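PDB 1VKZ: phosphoribosylamine--glycine ligase from Thermotoga maritima, which catalyses the ATP-dependent joining of glycine to 5-phosphoribosylamine, giving glycinamide ribonucleotide in the second step of de novo purine biosynthesis. Local coordinates for residues P342-I348 against K367-G373; G231-W235 against T405-A411. One frame throughout, in Å; residues are numbered along the deposited sequence.

Interaction 1 of 2, residues P342-I348 against K367-G373; sequences PEKGKEI and KLVTNGG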
loop_
_atom_site.group_PDB
_atom_site.type_symbol
_atom_site.label_atom_id
_atom_site.label_comp_id
_atom_site.label_asym_id
_atom_site.label_seq_id
_atom_site.Cartn_x
_atom_site.Cartn_y
_atom_site.Cartn_z
ATOM N N PRO A 342 -19.555 -2.413 -1.781
ATOM C CA PRO A 342 -19.796 -1.107 -1.146
ATOM C C PRO A 342 -20.969 -0.424 -1.793
ATOM O O PRO A 342 -21.184 -0.605 -2.993
ATOM C CB PRO A 342 -18.509 -0.324 -1.421
ATOM C CG PRO A 342 -17.899 -0.955 -2.623
ATOM C CD PRO A 342 -18.329 -2.410 -2.594
ATOM N N GLU A 343 -21.752 0.313 -1.015
ATOM C CA GLU A 343 -22.853 1.048 -1.591
ATOM C C GLU A 343 -22.380 2.449 -1.890
ATOM O O GLU A 343 -21.656 3.066 -1.119
ATOM C CB GLU A 343 -24.106 1.003 -0.705
ATOM C CG GLU A 343 -24.140 1.924 0.498
ATOM C CD GLU A 343 -25.387 1.719 1.355
ATOM O OE1 GLU A 343 -25.836 0.558 1.517
ATOM O OE2 GLU A 343 -25.926 2.716 1.884
ATOM N N LYS A 344 -22.800 2.938 -3.045
ATOM C CA LYS A 344 -22.378 4.233 -3.556
ATOM C C LYS A 344 -23.523 5.258 -3.545
ATOM O O LYS A 344 -24.659 4.954 -3.172
ATOM C CB LYS A 344 -21.863 4.038 -4.979
ATOM C CG LYS A 344 -20.901 2.864 -5.118
ATOM C CD LYS A 344 -20.023 3.017 -6.378
ATOM C CE LYS A 344 -18.591 2.516 -6.150
ATOM N NZ LYS A 344 -17.632 3.011 -7.198
ATOM N N GLY A 345 -23.186 6.487 -3.913
ATOM C CA GLY A 345 -24.164 7.511 -4.194
ATOM C C GLY A 345 -24.780 8.191 -2.996
ATOM O O GLY A 345 -25.721 8.970 -3.161
ATOM N N LYS A 346 -24.277 7.909 -1.797
ATOM C CA LYS A 346 -24.862 8.469 -0.565
ATOM C C LYS A 346 -24.248 9.836 -0.291
ATOM O O LYS A 346 -23.074 10.052 -0.580
ATOM C CB LYS A 346 -24.632 7.516 0.611
ATOM C CG LYS A 346 -25.170 6.076 0.394
ATOM C CD LYS A 346 -26.694 5.960 0.653
ATOM C CE LYS A 346 -27.324 4.747 -0.041
ATOM N NZ LYS A 346 -27.659 4.958 -1.494
ATOM N N GLU A 347 -25.032 10.760 0.264
ATOM C CA GLU A 347 -24.603 12.167 0.364
ATOM C C GLU A 347 -23.724 12.429 1.600
ATOM O O GLU A 347 -24.066 12.034 2.705
ATOM C CB GLU A 347 -25.813 13.114 0.347
ATOM C CG GLU A 347 -25.429 14.587 0.217
ATOM C CD GLU A 347 -26.630 15.503 0.129
ATOM O OE1 GLU A 347 -27.705 15.048 -0.329
ATOM O OE2 GLU A 347 -26.495 16.686 0.509
ATOM N N ILE A 348 -22.599 13.106 1.389
ATOM C CA ILE A 348 -21.603 13.325 2.432
ATOM C C ILE A 348 -21.633 14.740 2.977
ATOM O O ILE A 348 -21.409 15.701 2.254
ATOM C CB ILE A 348 -20.186 13.036 1.886
ATOM C CG1 ILE A 348 -20.084 11.601 1.364
ATOM C CG2 ILE A 348 -19.135 13.309 2.945
ATOM C CD1 ILE A 348 -19.068 11.455 0.256
ATOM N N LYS A 367 -23.473 18.015 -5.287
ATOM C CA LYS A 367 -23.226 17.506 -3.954
ATOM C C LYS A 367 -22.041 16.546 -3.944
ATOM O O LYS A 367 -21.565 16.085 -4.979
ATOM C CB LYS A 367 -24.483 16.806 -3.419
ATOM C CG LYS A 367 -25.384 17.717 -2.618
ATOM C CD LYS A 367 -26.864 17.372 -2.746
ATOM C CE LYS A 367 -27.695 18.415 -1.985
ATOM N NZ LYS A 367 -29.125 18.029 -1.786
ATOM N N LEU A 368 -21.574 16.265 -2.746
ATOM C CA LEU A 368 -20.563 15.287 -2.536
ATOM C C LEU A 368 -21.303 13.971 -2.225
ATOM O O LEU A 368 -22.231 13.956 -1.414
ATOM C CB LEU A 368 -19.666 15.768 -1.393
ATOM C CG LEU A 368 -18.307 15.110 -1.196
ATOM C CD1 LEU A 368 -17.552 14.917 -2.523
ATOM C CD2 LEU A 368 -17.531 15.955 -0.204
ATOM N N VAL A 369 -20.906 12.894 -2.915
ATOM C CA VAL A 369 -21.519 11.570 -2.761
ATOM C C VAL A 369 -20.461 10.464 -2.658
ATOM O O VAL A 369 -19.342 10.622 -3.173
ATOM C CB VAL A 369 -22.500 11.257 -3.928
ATOM C CG1 VAL A 369 -23.451 12.440 -4.168
ATOM C CG2 VAL A 369 -21.767 10.928 -5.193
ATOM N N THR A 370 -20.774 9.357 -1.972
ATOM C CA THR A 370 -19.810 8.247 -1.878
ATOM C C THR A 370 -19.679 7.591 -3.227
ATOM O O THR A 370 -20.642 7.531 -3.973
ATOM C CB THR A 370 -20.216 7.167 -0.837
ATOM O OG1 THR A 370 -21.525 6.674 -1.120
ATOM C CG2 THR A 370 -20.303 7.727 0.568
ATOM N N ASN A 371 -18.487 7.067 -3.513
ATOM C CA ASN A 371 -18.184 6.482 -4.812
ATOM C C ASN A 371 -16.939 5.622 -4.703
ATOM O O ASN A 371 -15.942 5.852 -5.371
ATOM C CB ASN A 371 -17.996 7.588 -5.858
ATOM C CG ASN A 371 -17.930 7.054 -7.285
ATOM O OD1 ASN A 371 -18.891 6.472 -7.785
ATOM N ND2 ASN A 371 -16.800 7.279 -7.954
ATOM N N GLY A 372 -16.995 4.624 -3.843
ATOM C CA GLY A 372 -15.873 3.714 -3.638
ATOM C C GLY A 372 -15.986 3.101 -2.266
ATOM O O GLY A 372 -16.745 3.583 -1.402
ATOM N N GLY A 373 -15.219 2.046 -2.044
ATOM C CA GLY A 373 -15.292 1.314 -0.777
ATOM C C GLY A 373 -14.898 2.147 0.415
ATOM O O GLY A 373 -15.623 2.227 1.396
#

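Interaction 2 of 2, residues G231-W235 against T405-A411; sequences GMGSW and TYRRDIA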
loop_
_atom_site.group_PDB
_atom_site.type_symbol
_atom_site.label_atom_id
_atom_site.label_comp_id
_atom_site.label_asym_id
_atom_site.label_seq_id
_atom_site.Cartn_x
_atom_site.Cartn_y
_atom_site.Cartn_z
ATOM N N GLY A 231 -7.395 -1.602 4.185
ATOM C CA GLY A 231 -6.980 -0.941 5.433
ATOM C C GLY A 231 -8.009 -0.023 6.093
ATOM O O GLY A 231 -8.478 0.908 5.475
HETATM N N MSE A 232 -8.337 -0.253 7.362
HETATM C CA MSE A 232 -9.379 0.533 8.070
HETATM C C MSE A 232 -8.848 1.684 8.968
HETATM O O MSE A 232 -9.607 2.434 9.587
HETATM C CB MSE A 232 -10.281 -0.390 8.861
HETATM C CG MSE A 232 -11.128 -1.248 7.957
HETATM SE SE MSE A 232 -12.375 -0.160 6.867
HETATM C CE MSE A 232 -13.861 0.215 8.274
ATOM N N GLY A 233 -7.540 1.812 9.033
ATOM C CA GLY A 233 -6.945 2.963 9.653
ATOM C C GLY A 233 -5.491 2.667 9.869
ATOM O O GLY A 233 -5.019 1.554 9.609
ATOM N N SER A 234 -4.775 3.671 10.352
ATOM C CA SER A 234 -3.409 3.472 10.781
ATOM C C SER A 234 -2.998 4.608 11.677
ATOM O O SER A 234 -3.686 5.625 11.809
ATOM C CB SER A 234 -2.471 3.355 9.594
ATOM O OG SER A 234 -2.584 4.520 8.831
ATOM N N TRP A 235 -1.888 4.400 12.346
ATOM C CA TRP A 235 -1.319 5.467 13.081
ATOM C C TRP A 235 0.168 5.333 13.040
ATOM O O TRP A 235 0.692 4.306 12.627
ATOM C CB TRP A 235 -1.828 5.467 14.490
ATOM C CG TRP A 235 -1.424 4.300 15.259
ATOM C CD1 TRP A 235 -2.120 3.107 15.419
ATOM C CD2 TRP A 235 -0.243 4.177 16.039
ATOM N NE1 TRP A 235 -1.417 2.256 16.238
ATOM C CE2 TRP A 235 -0.260 2.884 16.636
ATOM C CE3 TRP A 235 0.836 5.022 16.304
ATOM C CZ2 TRP A 235 0.767 2.436 17.473
ATOM C CZ3 TRP A 235 1.844 4.574 17.130
ATOM C CH2 TRP A 235 1.802 3.300 17.714
ATOM N N THR A 405 -19.271 3.675 7.882
ATOM C CA THR A 405 -18.680 2.500 8.517
ATOM C C THR A 405 -17.235 2.714 9.001
ATOM O O THR A 405 -16.321 3.000 8.204
ATOM C CB THR A 405 -18.700 1.348 7.504
ATOM O OG1 THR A 405 -20.055 1.038 7.155
ATOM C CG2 THR A 405 -18.156 0.066 8.108
ATOM N N TYR A 406 -17.022 2.543 10.298
ATOM C CA TYR A 406 -15.707 2.716 10.839
ATOM C C TYR A 406 -15.406 1.935 12.096
ATOM O O TYR A 406 -16.299 1.431 12.748
ATOM C CB TYR A 406 -15.401 4.193 11.051
ATOM C CG TYR A 406 -16.082 4.909 12.192
ATOM C CD1 TYR A 406 -17.287 5.548 11.999
ATOM C CD2 TYR A 406 -15.458 5.058 13.429
ATOM C CE1 TYR A 406 -17.887 6.271 13.027
ATOM C CE2 TYR A 406 -16.053 5.788 14.473
ATOM C CZ TYR A 406 -17.260 6.394 14.253
ATOM O OH TYR A 406 -17.890 7.122 15.235
ATOM N N ARG A 407 -14.105 1.848 12.400
ATOM C CA ARG A 407 -13.585 1.178 13.579
ATOM C C ARG A 407 -13.264 2.194 14.644
ATOM O O ARG A 407 -12.499 3.130 14.401
ATOM C CB ARG A 407 -12.284 0.459 13.264
ATOM C CG ARG A 407 -12.425 -0.713 12.360
ATOM C CD ARG A 407 -11.110 -1.435 12.116
ATOM N NE ARG A 407 -10.611 -2.097 13.317
ATOM C CZ ARG A 407 -9.689 -3.047 13.348
ATOM N NH1 ARG A 407 -9.132 -3.510 12.236
ATOM N NH2 ARG A 407 -9.314 -3.540 14.514
ATOM N N ARG A 408 -13.820 1.985 15.829
ATOM C CA ARG A 408 -13.547 2.842 16.994
ATOM C C ARG A 408 -12.340 2.311 17.752
ATOM O O ARG A 408 -11.922 2.877 18.757
ATOM C CB ARG A 408 -14.759 2.856 17.913
ATOM C CG ARG A 408 -16.015 3.343 17.231
ATOM C CD ARG A 408 -17.237 2.543 17.563
ATOM N NE ARG A 408 -18.425 3.384 17.540
ATOM C CZ ARG A 408 -19.010 3.844 16.434
ATOM N NH1 ARG A 408 -18.528 3.562 15.217
ATOM N NH2 ARG A 408 -20.100 4.600 16.552
ATOM N N ASP A 409 -11.826 1.212 17.216
ATOM C CA ASP A 409 -10.629 0.495 17.613
ATOM C C ASP A 409 -9.298 1.234 17.491
ATOM O O ASP A 409 -8.340 0.878 18.161
ATOM C CB ASP A 409 -10.520 -0.701 16.643
ATOM C CG ASP A 409 -9.890 -1.886 17.262
ATOM O OD1 ASP A 409 -8.789 -2.289 16.825
ATOM O OD2 ASP A 409 -10.434 -2.480 18.205
ATOM N N ILE A 410 -9.215 2.215 16.597
ATOM C CA ILE A 410 -7.924 2.625 16.063
ATOM C C ILE A 410 -7.045 3.306 17.101
ATOM O O ILE A 410 -7.510 4.167 17.818
ATOM C CB ILE A 410 -8.147 3.474 14.756
ATOM C CG1 ILE A 410 -8.672 2.533 13.668
ATOM C CG2 ILE A 410 -6.879 4.144 14.277
ATOM C CD1 ILE A 410 -9.262 3.216 12.491
ATOM N N ALA A 411 -5.793 2.852 17.208
ATOM C CA ALA A 411 -4.742 3.516 17.987
ATOM C C ALA A 411 -5.056 3.688 19.464
ATOM O O ALA A 411 -5.751 2.866 20.065
ATOM C CB ALA A 411 -4.404 4.864 17.350
HETATM O O HOH W 1 -11.958 2.659 10.386
#

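Interaction 1 of 2, residues P342-I348 against K367-G373
Ile-348 lays its CD1 methyl over the peptide link between Val-369 and Thr-370, 3.4 Å from Val-369 C. Its CG1 stands anti to its own carbonyl carbon (chi1 -58°), and CD1 continues from there between Leu-368 CG and Thr-370 CG2. Val-361, Val-375 and Phe-401 also touch Ile-348. Two backbone bonds flank Glu-347 and Val-369: Thr-370 N to Lys-346 O at 2.8 Å, and Ile-348 N to Leu-368 O at 3.0 Å. These two residues thus form a non-hydrogen-bonded antiparallel pair. The loop 342-348 pairs through this single bridge with an outermost strand, 367-370, of the six-stranded antiparallel sheet. Gly-345 and Lys-346 form a G1-type beta bulge opposite Thr-370. Gly-345 has positive phi (79°), and its N gives a 2.8 Å bond to Thr-370 O. Thr-370 OG1, set between its own N and carbonyl carbon, accepts from Lys-346 N at 3.1 Å. A valine in place of Thr-370 would probably leave Lys-346 N without this acceptor and the bulge less firmly held. Towards solvent, the carboxylate of Glu-347 lies across the aliphatic part of Lys-367, with OE2 3.3 Å from CE. Their salt bridge, OE1 to NZ, is long at 3.6 Å. Lys-344, bent at chi3, reaches along the 371-373 backbone, its CE 3.5 Å from Gly-372 N.

Interaction 2 of 2, residues G231-W235 against T405-A411
The backbones of 232-235 and 405-411 run 24° apart end to end, with Met-232 CA and Arg-407 CA 7.0 Å from each other, and no direct hydrogen bond joins them. A C-terminal tail here packs against strand 233-236 of the six-stranded antiparallel sheet. The strand belongs to the ATP-grasp part of the sequence and the tail to the C domain. One water bridges the gap, donating to Met-232 O and accepting from Arg-407 N at 3.1 Å. Met-232, a selenomethionine in this crystal, sets its CB 3.5 Å from Arg-407 CD. Its chain bends twice, at chi2 and chi3, which carries CE to 3.7 Å from Thr-405 O. The arginine offers only its aliphatic part to this contact. Its NH2 forms a salt bridge to Asp-409 OD1 at 2.7 Å, though the hydrogen bond within it is weak, and NH1 pairs with Asp-224. Ile-410 pushes CD1 against the strand, 3.7 Å from Gly-233 CA. Gly-233, with no side chain, lets this methyl come up to its backbone. Tyr-217 of the next strand takes Ala-411 N by its hydroxyl. Trp-235 CG sits between its own N and carbonyl carbon (chi1 65°), and its CD1 meets Ala-411 CB obliquely at 3.5 Å.

In the fold
Both interactions reach the same six-stranded antiparallel sheet, but at different places. Interaction 1 pairs a loop with one of its outermost strands, 367-370. Interaction 2 packs a tail on strand 233-236, next to the other outermost strand, 215-219. Their centres are 19 Å apart and they do not touch. Interaction 1 lies within the C domain and is largely peripheral: few of its residues are buried, and lysines and a glutamate face solvent. Interaction 2 is closer to the chain centre and joins residues far apart in sequence. None of its touching residues is fully exposed. Van der Waals packing and a water take the place of direct hydrogen bonds there.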